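Local atomic coordinates of N-acylethanolamine-hydrolyzing acid amidase alpha-subunit (Caenorhabditis elegans, PDB entry 6DY3), a protein that probably hydrolyses bioactive fatty acid amides such as N-palmitoylethanolamine to ethanolamine and free fatty acids, acting as a heterodimer with its beta-subunit. Residues A[15-20]-A[34-39]; A[27-32]-A[79-84]. All coordinates share one frame; numbering follows the deposited sequence.

Interaction 1 of 2, residues A[15-20]-A[34-39]; sequences RHYEIN and KDHLEY. With FUC (alpha-L-fucopyranose), chain I; NAG (2-acetamido-2-deoxy-beta-D-glucopyranose), chain B.
With CG anti to its own carbonyl carbon (chi1 -66°), Tyr17 sends its ring from strand 15-20 toward Asp35 of helix 30-36, which has the same first torsion (chi1 -68°). Tyr17 OH donates a hydrogen bond of 2.6 Å to Asp35 OD1, which lies at the ring edge and accepts through its anti lone pair. Arg15, bent at chi3, sets one face of its guanidinium against the phenol oxygen. Arg15 NH2 stands 3.2 Å from Asp35 OD1, a salt bridge of charge alone, because the oxygen is well out of the guanidinium plane. His36 meets Tyr17 rim to rim, the ring planes at 56°; its ND1 is hydrogen-bonded to Val32 O. A phenylalanine in place of Tyr17 would probably leave Asp35 OD1 without its hydrogen-bond donor, though still near the charge of Arg15. Tyr39 CE1 lies 3.2 Å from O5 of the N-acetylglucosamine, and Glu38 lies against the fucose. Residues 15-20 also pair in parallel with a beta-subunit strand, so the contact fastens helix 30-36 to a sheet running on into that subunit. Asp35 is gripped twice, by Tyr17 through OD1 and by Gln31 through OD2, and the nearby guanidinium would probably favour its ionised form.

Interaction 2 of 2, residues A[27-32]-A[79-84]; sequences QRWNQV and KGIASE
A mixed contact, half apolar (Trp29 on Ile81) and half polar (Asn30 against Glu84), sets the start of helix 30-36 against helix 72-85 inside the alpha-subunit. Ile81 places its CD1 methyl over one face of the Trp29 indole, 4.1 Å from the centroid of the five-membered ring, a CH-pi contact. The two side chains run side by side in the same direction, so CG1 of Ile81 also touches Trp29, at 3.9 Å from its CB. The indole is fixed at its polar end too, since Trp29 NE1 is hydrogen-bonded to Glu77, earlier on helix 72-85. Trp29 occupies the N-cap position of helix 30-36, and a type I beta turn from Gln27 to Asn30 leads the chain into that helix. Within the turn, Asn30 ND2 donates to Gln27 OE1 over 2.9 Å at an N-H...O angle of 151°; the acceptor lies near the amide plane of Asn30, whereas the donor stands above the carbonyl plane of Gln27. This bond helps fix the rotation of the Asn30 amide, whose OD1 lies against the aliphatic part of Glu84, 3.1 Å from its CG. Glu84 reaches this place by bending at chi2 (-69°), which turns its carboxylate across the Asn30 amide, the two planes 35° apart. Ile33 of helix 30-36 adds to the packing on both Ile81 and Glu84, Ile92 of helix 89-97 touches Ile81, and Leu51 of the beta-subunit also packs on Ile81.

From the N terminus, strand 15-20 comes first, then residues 27-32, then 34-39, and much later 79-84, so the two contacts cross rather than nest. Interaction 1 closes a short loop of 13 residues between its segments, bringing residues 34-39 back to the strand. Interaction 2 starts inside that loop and closes a much longer one of 46 residues, mostly helical, at helix 72-85. Helix 30-36 is common to both. The contacts also touch directly: Ile19 CD1 packs 3.6 Å from Trp29 CE3, and Tyr17 CG 3.5 Å from Val32 CG2. Together they tie the strand that joins the intersubunit sheet, through helix 30-36, to helix 72-85.

Interaction 1 of 2, residues A[15-20]-A[34-39]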
ATOM      1  N   ARG A  15       5.777   6.530 -13.638  1.00 53.13           N
ATOM      2  CA  ARG A  15       6.653   7.694 -13.680  1.00 55.17           C
ATOM      3  C   ARG A  15       7.281   7.941 -12.314  1.00 50.89           C
ATOM      4  O   ARG A  15       6.616   7.839 -11.279  1.00 51.67           O
ATOM      5  CB  ARG A  15       5.876   8.934 -14.121  1.00 58.01           C
ATOM      6  CG  ARG A  15       5.468   8.932 -15.588  1.00 60.52           C
ATOM      7  CD  ARG A  15       5.025  10.318 -16.031  1.00 65.44           C
ATOM      8  NE  ARG A  15       6.074  11.314 -15.812  1.00 69.31           N
ATOM      9  CZ  ARG A  15       5.982  12.594 -16.163  1.00 73.88           C
ATOM     10  NH1 ARG A  15       4.883  13.047 -16.756  1.00 74.58           N
ATOM     11  NH2 ARG A  15       6.996  13.421 -15.923  1.00 75.33           N
ATOM     12  N   HIS A  16       8.565   8.281 -12.315  1.00 45.82           N
ATOM     13  CA  HIS A  16       9.309   8.480 -11.079  1.00 43.89           C
ATOM     14  C   HIS A  16       9.378   9.961 -10.736  1.00 45.39           C
ATOM     15  O   HIS A  16       9.586  10.804 -11.614  1.00 44.86           O
ATOM     16  CB  HIS A  16      10.722   7.912 -11.185  1.00 42.78           C
ATOM     17  CG  HIS A  16      11.614   8.321 -10.058  1.00 46.85           C
ATOM     18  ND1 HIS A  16      12.730   9.109 -10.239  1.00 55.80           N
ATOM     19  CD2 HIS A  16      11.546   8.067  -8.730  1.00 43.96           C
ATOM     20  CE1 HIS A  16      13.319   9.310  -9.073  1.00 57.20           C
ATOM     21  NE2 HIS A  16      12.619   8.688  -8.141  1.00 50.03           N
ATOM     22  N   TYR A  17       9.218  10.263  -9.449  1.00 47.63           N
ATOM     23  CA  TYR A  17       9.311  11.623  -8.934  1.00 49.01           C
ATOM     24  C   TYR A  17      10.124  11.613  -7.650  1.00 49.70           C
ATOM     25  O   TYR A  17      10.147  10.619  -6.919  1.00 44.45           O
ATOM     26  CB  TYR A  17       7.930  12.239  -8.640  1.00 46.06           C
ATOM     27  CG  TYR A  17       7.072  12.457  -9.864  1.00 44.44           C
ATOM     28  CD1 TYR A  17       7.091  13.669 -10.540  1.00 43.63           C
ATOM     29  CD2 TYR A  17       6.243  11.449 -10.345  1.00 43.66           C
ATOM     30  CE1 TYR A  17       6.316  13.874 -11.659  1.00 43.86           C
ATOM     31  CE2 TYR A  17       5.461  11.645 -11.466  1.00 44.42           C
ATOM     32  CZ  TYR A  17       5.503  12.860 -12.119  1.00 45.40           C
ATOM     33  OH  TYR A  17       4.730  13.062 -13.239  1.00 46.56           O
ATOM     34  N   GLU A  18      10.783  12.736  -7.380  1.00 53.09           N
ATOM     35  CA  GLU A  18      11.441  12.976  -6.104  1.00 52.96           C
ATOM     36  C   GLU A  18      10.623  14.004  -5.338  1.00 49.10           C
ATOM     37  O   GLU A  18      10.350  15.096  -5.848  1.00 47.09           O
ATOM     38  CB  GLU A  18      12.882  13.458  -6.290  1.00 56.86           C
ATOM     39  CG  GLU A  18      13.885  12.341  -6.547  1.00 59.83           C
ATOM     40  CD  GLU A  18      15.323  12.850  -6.637  1.00 64.61           C
ATOM     41  OE1 GLU A  18      15.575  14.022  -6.282  1.00 67.42           O
ATOM     42  OE2 GLU A  18      16.203  12.075  -7.066  1.00 64.12           O
ATOM     43  N   ILE A  19      10.200  13.635  -4.138  1.00 48.03           N
ATOM     44  CA  ILE A  19       9.483  14.535  -3.246  1.00 50.81           C
ATOM     45  C   ILE A  19      10.498  15.045  -2.234  1.00 53.03           C
ATOM     46  O   ILE A  19      11.005  14.283  -1.402  1.00 53.62           O
ATOM     47  CB  ILE A  19       8.293  13.835  -2.571  1.00 47.59           C
ATOM     48  CG1 ILE A  19       7.248  13.428  -3.619  1.00 42.56           C
ATOM     49  CG2 ILE A  19       7.668  14.724  -1.492  1.00 45.37           C
ATOM     50  CD1 ILE A  19       6.691  14.573  -4.451  1.00 42.78           C
ATOM     51  N   ASN A  20      10.816  16.334  -2.323  1.00 52.18           N
ATOM     52  CA  ASN A  20      11.816  16.939  -1.454  1.00 54.21           C
ATOM     53  C   ASN A  20      11.159  17.314  -0.133  1.00 54.87           C
ATOM     54  O   ASN A  20      10.298  18.197  -0.089  1.00 51.96           O
ATOM     55  CB  ASN A  20      12.435  18.160  -2.123  1.00 59.81           C
ATOM     56  CG  ASN A  20      13.742  18.571  -1.482  1.00 64.84           C
ATOM     57  OD1 ASN A  20      14.006  18.258  -0.322  1.00 62.36           O
ATOM     58  ND2 ASN A  20      14.570  19.275  -2.236  1.00 71.82           N
ATOM     59  N   LYS A  34       0.703  18.584 -11.578  1.00 59.34           N
ATOM     60  CA  LYS A  34       0.734  19.236 -12.882  1.00 60.44           C
ATOM     61  C   LYS A  34       0.801  18.214 -14.011  1.00 60.76           C
ATOM     62  O   LYS A  34       0.183  18.402 -15.065  1.00 59.86           O
ATOM     63  CB  LYS A  34       1.920  20.198 -12.949  1.00 60.63           C
ATOM     64  CG  LYS A  34       1.995  21.001 -14.230  1.00 65.75           C
ATOM     65  CD  LYS A  34       3.255  21.851 -14.272  1.00 70.89           C
ATOM     66  CE  LYS A  34       3.364  22.617 -15.579  1.00 77.50           C
ATOM     67  NZ  LYS A  34       4.589  23.460 -15.631  1.00 82.33           N
ATOM     68  N   ASP A  35       1.536  17.120 -13.807  1.00 62.38           N
ATOM     69  CA  ASP A  35       1.704  16.126 -14.860  1.00 63.19           C
ATOM     70  C   ASP A  35       0.475  15.251 -15.056  1.00 61.19           C
ATOM     71  O   ASP A  35       0.299  14.692 -16.144  1.00 60.61           O
ATOM     72  CB  ASP A  35       2.914  15.239 -14.565  1.00 63.91           C
ATOM     73  CG  ASP A  35       4.227  15.990 -14.666  1.00 69.36           C
ATOM     74  OD1 ASP A  35       5.244  15.467 -14.162  1.00 69.97           O
ATOM     75  OD2 ASP A  35       4.248  17.099 -15.246  1.00 73.96           O
ATOM     76  N   HIS A  36      -0.372  15.105 -14.037  1.00 57.37           N
ATOM     77  CA  HIS A  36      -1.559  14.267 -14.136  1.00 55.83           C
ATOM     78  C   HIS A  36      -2.848  15.078 -14.052  1.00 56.97           C
ATOM     79  O   HIS A  36      -3.925  14.508 -13.855  1.00 59.36           O
ATOM     80  CB  HIS A  36      -1.536  13.191 -13.050  1.00 54.32           C
ATOM     81  CG  HIS A  36      -0.297  12.352 -13.058  1.00 51.14           C
ATOM     82  ND1 HIS A  36       0.865  12.735 -12.426  1.00 50.34           N
ATOM     83  CD2 HIS A  36      -0.039  11.149 -13.623  1.00 52.61           C
ATOM     84  CE1 HIS A  36       1.786  11.804 -12.600  1.00 55.00           C
ATOM     85  NE2 HIS A  36       1.263  10.830 -13.323  1.00 55.91           N
ATOM     86  N   LEU A  37      -2.763  16.400 -14.216  1.00 55.25           N
ATOM     87  CA  LEU A  37      -3.936  17.247 -14.033  1.00 55.42           C
ATOM     88  C   LEU A  37      -5.087  16.807 -14.929  1.00 55.02           C
ATOM     89  O   LEU A  37      -6.258  17.010 -14.589  1.00 52.89           O
ATOM     90  CB  LEU A  37      -3.565  18.701 -14.319  1.00 59.07           C
ATOM     91  CG  LEU A  37      -4.629  19.764 -14.052  1.00 57.38           C
ATOM     92  CD1 LEU A  37      -4.913  19.865 -12.567  1.00 55.33           C
ATOM     93  CD2 LEU A  37      -4.183  21.100 -14.615  1.00 57.65           C
ATOM     94  N   GLU A  38      -4.770  16.199 -16.073  1.00 61.11           N
ATOM     95  CA  GLU A  38      -5.794  15.782 -17.022  1.00 66.64           C
ATOM     96  C   GLU A  38      -6.709  14.718 -16.428  1.00 64.71           C
ATOM     97  O   GLU A  38      -7.913  14.694 -16.712  1.00 65.33           O
ATOM     98  CB  GLU A  38      -5.111  15.268 -18.292  1.00 74.13           C
ATOM     99  CG  GLU A  38      -6.017  14.591 -19.302  1.00 83.29           C
ATOM    100  CD  GLU A  38      -5.241  13.761 -20.314  1.00 87.56           C
ATOM    101  OE1 GLU A  38      -3.989  13.785 -20.282  1.00 86.86           O
ATOM    102  OE2 GLU A  38      -5.881  13.068 -21.133  1.00 89.66           O
ATOM    103  N   TYR A  39      -6.156  13.823 -15.609  1.00 63.32           N
ATOM    104  CA  TYR A  39      -6.904  12.679 -15.103  1.00 62.83           C
ATOM    105  C   TYR A  39      -7.573  12.935 -13.760  1.00 62.52           C
ATOM    106  O   TYR A  39      -8.480  12.183 -13.387  1.00 61.35           O
ATOM    107  CB  TYR A  39      -5.978  11.467 -14.961  1.00 60.23           C
ATOM    108  CG  TYR A  39      -5.218  11.120 -16.215  1.00 59.62           C
ATOM    109  CD1 TYR A  39      -5.856  10.528 -17.293  1.00 61.08           C
ATOM    110  CD2 TYR A  39      -3.859  11.378 -16.318  1.00 60.11           C
ATOM    111  CE1 TYR A  39      -5.161  10.203 -18.440  1.00 65.43           C
ATOM    112  CE2 TYR A  39      -3.158  11.058 -17.465  1.00 63.63           C
ATOM    113  CZ  TYR A  39      -3.815  10.471 -18.521  1.00 65.44           C
ATOM    114  OH  TYR A  39      -3.123  10.151 -19.663  1.00 68.22           O
TER
HETATM  115  C1  FUC I   3      -9.474  10.302 -21.183  1.00112.35           C
HETATM  116  C2  FUC I   3     -10.394   9.989 -19.950  1.00113.45           C
HETATM  117  C3  FUC I   3     -10.234  11.014 -18.831  1.00114.34           C
HETATM  118  C4  FUC I   3     -10.124  12.407 -19.425  1.00114.12           C
HETATM  119  C5  FUC I   3      -8.829  12.515 -20.230  1.00105.10           C
HETATM  120  C6  FUC I   3      -8.886  13.616 -21.292  1.00100.19           C
HETATM  121  O2  FUC I   3     -10.199   8.672 -19.448  1.00110.67           O
HETATM  122  O3  FUC I   3     -11.380  10.995 -17.968  1.00111.19           O
HETATM  123  O4  FUC I   3     -11.238  12.676 -20.260  1.00119.93           O
HETATM  124  O5  FUC I   3      -8.448  11.269 -20.895  1.00106.12           O
HETATM  125  C1  NAG B   1      -6.139   6.444 -19.085  1.00 64.38           C
HETATM  126  C2  NAG B   1      -7.220   5.347 -18.978  1.00 77.51           C
HETATM  127  C3  NAG B   1      -7.935   5.146 -20.320  1.00 96.03           C
HETATM  128  C4  NAG B   1      -8.376   6.476 -20.920  1.00108.40           C
HETATM  129  C5  NAG B   1      -7.199   7.441 -20.964  1.00103.87           C
HETATM  130  C6  NAG B   1      -7.549   8.827 -21.460  1.00110.28           C
HETATM  131  C7  NAG B   1      -5.605   3.508 -19.141  1.00 63.05           C
HETATM  132  C8  NAG B   1      -5.142   2.212 -18.556  1.00 57.78           C
HETATM  133  N2  NAG B   1      -6.639   4.093 -18.526  1.00 69.83           N
HETATM  134  O3  NAG B   1      -9.073   4.315 -20.109  1.00100.70           O
HETATM  135  O4  NAG B   1      -8.879   6.279 -22.239  1.00119.25           O
HETATM  136  O5  NAG B   1      -6.698   7.610 -19.636  1.00 88.94           O
HETATM  137  O6  NAG B   1      -8.950   9.014 -21.620  1.00114.91           O
HETATM  138  O7  NAG B   1      -5.081   3.996 -20.136  1.00 66.85           O

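Interaction 2 of 2, residues A[27-32]-A[79-84]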
ATOM      1  N   GLN A  27       4.205  22.706  -1.455  1.00 58.85           N
ATOM      2  CA  GLN A  27       4.799  22.772  -2.783  1.00 62.65           C
ATOM      3  C   GLN A  27       5.364  21.442  -3.252  1.00 58.98           C
ATOM      4  O   GLN A  27       5.858  21.358  -4.381  1.00 62.37           O
ATOM      5  CB  GLN A  27       5.914  23.829  -2.797  1.00 70.79           C
ATOM      6  CG  GLN A  27       5.468  25.150  -2.208  1.00 75.82           C
ATOM      7  CD  GLN A  27       4.324  25.756  -2.991  1.00 80.00           C
ATOM      8  OE1 GLN A  27       4.396  25.884  -4.215  1.00 77.05           O
ATOM      9  NE2 GLN A  27       3.216  26.025  -2.305  1.00 84.69           N
ATOM     10  N   ARG A  28       5.285  20.396  -2.430  1.00 52.23           N
ATOM     11  CA  ARG A  28       6.038  19.178  -2.700  1.00 49.05           C
ATOM     12  C   ARG A  28       5.446  18.386  -3.862  1.00 47.80           C
ATOM     13  O   ARG A  28       6.184  17.759  -4.632  1.00 45.15           O
ATOM     14  CB  ARG A  28       6.086  18.322  -1.438  1.00 48.86           C
ATOM     15  CG  ARG A  28       6.900  18.930  -0.313  1.00 49.52           C
ATOM     16  CD  ARG A  28       6.780  18.104   0.951  1.00 49.73           C
ATOM     17  NE  ARG A  28       7.478  18.720   2.074  1.00 53.33           N
ATOM     18  CZ  ARG A  28       7.504  18.215   3.303  1.00 55.34           C
ATOM     19  NH1 ARG A  28       6.871  17.082   3.575  1.00 51.09           N
ATOM     20  NH2 ARG A  28       8.165  18.844   4.265  1.00 60.64           N
ATOM     21  N   TRP A  29       4.122  18.385  -3.996  1.00 46.55           N
ATOM     22  CA  TRP A  29       3.447  17.574  -4.995  1.00 44.48           C
ATOM     23  C   TRP A  29       3.069  18.369  -6.237  1.00 46.51           C
ATOM     24  O   TRP A  29       2.306  17.868  -7.069  1.00 49.06           O
ATOM     25  CB  TRP A  29       2.198  16.936  -4.384  1.00 42.03           C
ATOM     26  CG  TRP A  29       2.508  16.029  -3.241  1.00 40.94           C
ATOM     27  CD1 TRP A  29       2.440  16.329  -1.908  1.00 41.11           C
ATOM     28  CD2 TRP A  29       2.951  14.671  -3.325  1.00 39.79           C
ATOM     29  NE1 TRP A  29       2.810  15.237  -1.160  1.00 40.16           N
ATOM     30  CE2 TRP A  29       3.129  14.208  -2.007  1.00 39.35           C
ATOM     31  CE3 TRP A  29       3.211  13.800  -4.388  1.00 39.25           C
ATOM     32  CZ2 TRP A  29       3.553  12.915  -1.726  1.00 39.08           C
ATOM     33  CZ3 TRP A  29       3.631  12.516  -4.105  1.00 38.31           C
ATOM     34  CH2 TRP A  29       3.799  12.085  -2.789  1.00 37.92           C
ATOM     35  N   ASN A  30       3.602  19.582  -6.395  1.00 46.57           N
ATOM     36  CA  ASN A  30       3.203  20.429  -7.515  1.00 47.59           C
ATOM     37  C   ASN A  30       3.436  19.730  -8.850  1.00 48.00           C
ATOM     38  O   ASN A  30       2.544  19.688  -9.705  1.00 50.07           O
ATOM     39  CB  ASN A  30       3.964  21.755  -7.470  1.00 47.82           C
ATOM     40  CG  ASN A  30       3.651  22.566  -6.232  1.00 50.30           C
ATOM     41  OD1 ASN A  30       2.683  22.306  -5.526  1.00 53.64           O
ATOM     42  ND2 ASN A  30       4.485  23.554  -5.958  1.00 54.50           N
ATOM     43  N   GLN A  31       4.634  19.180  -9.051  1.00 47.25           N
ATOM     44  CA  GLN A  31       4.961  18.592 -10.345  1.00 47.56           C
ATOM     45  C   GLN A  31       4.126  17.348 -10.613  1.00 48.33           C
ATOM     46  O   GLN A  31       3.689  17.117 -11.747  1.00 47.24           O
ATOM     47  CB  GLN A  31       6.452  18.267 -10.404  1.00 50.86           C
ATOM     48  CG  GLN A  31       6.988  18.073 -11.804  1.00 54.58           C
ATOM     49  CD  GLN A  31       6.752  19.285 -12.689  1.00 56.05           C
ATOM     50  OE1 GLN A  31       7.197  20.395 -12.378  1.00 53.68           O
ATOM     51  NE2 GLN A  31       6.045  19.078 -13.797  1.00 55.70           N
ATOM     52  N   VAL A  32       3.909  16.525  -9.585  1.00 48.78           N
ATOM     53  CA  VAL A  32       3.069  15.339  -9.734  1.00 45.91           C
ATOM     54  C   VAL A  32       1.670  15.738 -10.189  1.00 46.70           C
ATOM     55  O   VAL A  32       1.117  15.163 -11.134  1.00 45.92           O
ATOM     56  CB  VAL A  32       3.031  14.543  -8.416  1.00 45.44           C
ATOM     57  CG1 VAL A  32       1.974  13.439  -8.466  1.00 44.94           C
ATOM     58  CG2 VAL A  32       4.404  13.951  -8.116  1.00 45.61           C
ATOM     59  N   LYS A  79      -3.548  20.542   1.512  1.00 49.48           N
ATOM     60  CA  LYS A  79      -3.999  21.839   1.026  1.00 52.50           C
ATOM     61  C   LYS A  79      -3.283  22.215  -0.263  1.00 52.09           C
ATOM     62  O   LYS A  79      -3.908  22.709  -1.209  1.00 54.18           O
ATOM     63  CB  LYS A  79      -3.782  22.906   2.100  1.00 56.52           C
ATOM     64  CG  LYS A  79      -4.735  22.779   3.284  1.00 57.30           C
ATOM     65  CD  LYS A  79      -4.539  23.883   4.305  1.00 62.41           C
ATOM     66  CE  LYS A  79      -5.554  23.769   5.437  1.00 69.72           C
ATOM     67  NZ  LYS A  79      -6.976  23.739   4.946  1.00 71.85           N
ATOM     68  N   GLY A  80      -1.974  21.976  -0.327  1.00 50.19           N
ATOM     69  CA  GLY A  80      -1.247  22.239  -1.558  1.00 49.74           C
ATOM     70  C   GLY A  80      -1.739  21.388  -2.712  1.00 47.41           C
ATOM     71  O   GLY A  80      -1.842  21.864  -3.845  1.00 46.47           O
ATOM     72  N   ILE A  81      -2.064  20.123  -2.439  1.00 46.90           N
ATOM     73  CA  ILE A  81      -2.596  19.254  -3.485  1.00 48.68           C
ATOM     74  C   ILE A  81      -3.931  19.790  -3.986  1.00 50.97           C
ATOM     75  O   ILE A  81      -4.192  19.818  -5.194  1.00 46.78           O
ATOM     76  CB  ILE A  81      -2.721  17.807  -2.970  1.00 48.44           C
ATOM     77  CG1 ILE A  81      -1.328  17.191  -2.797  1.00 46.82           C
ATOM     78  CG2 ILE A  81      -3.569  16.958  -3.926  1.00 47.27           C
ATOM     79  CD1 ILE A  81      -1.335  15.803  -2.180  1.00 46.86           C
ATOM     80  N   ALA A  82      -4.796  20.226  -3.067  1.00 58.97           N
ATOM     81  CA  ALA A  82      -6.100  20.747  -3.463  1.00 59.79           C
ATOM     82  C   ALA A  82      -5.957  22.034  -4.263  1.00 60.85           C
ATOM     83  O   ALA A  82      -6.727  22.281  -5.199  1.00 63.50           O
ATOM     84  CB  ALA A  82      -6.968  20.975  -2.227  1.00 61.10           C
ATOM     85  N   SER A  83      -4.974  22.864  -3.916  1.00 58.88           N
ATOM     86  CA  SER A  83      -4.767  24.105  -4.650  1.00 60.23           C
ATOM     87  C   SER A  83      -4.227  23.838  -6.049  1.00 61.93           C
ATOM     88  O   SER A  83      -4.706  24.422  -7.029  1.00 64.96           O
ATOM     89  CB  SER A  83      -3.817  25.014  -3.872  1.00 63.69           C
ATOM     90  OG  SER A  83      -3.471  26.156  -4.635  1.00 68.32           O
ATOM     91  N   GLU A  84      -3.247  22.940  -6.169  1.00 61.51           N
ATOM     92  CA  GLU A  84      -2.647  22.674  -7.472  1.00 61.33           C
ATOM     93  C   GLU A  84      -3.625  21.958  -8.396  1.00 62.03           C
ATOM     94  O   GLU A  84      -3.708  22.277  -9.587  1.00 64.37           O
ATOM     95  CB  GLU A  84      -1.374  21.848  -7.297  1.00 62.86           C
ATOM     96  CG  GLU A  84      -0.230  22.610  -6.656  1.00 69.20           C
ATOM     97  CD  GLU A  84       0.338  23.692  -7.564  1.00 74.23           C
ATOM     98  OE1 GLU A  84       0.455  23.442  -8.784  1.00 74.56           O
ATOM     99  OE2 GLU A  84       0.664  24.792  -7.064  1.00 76.56           O
TER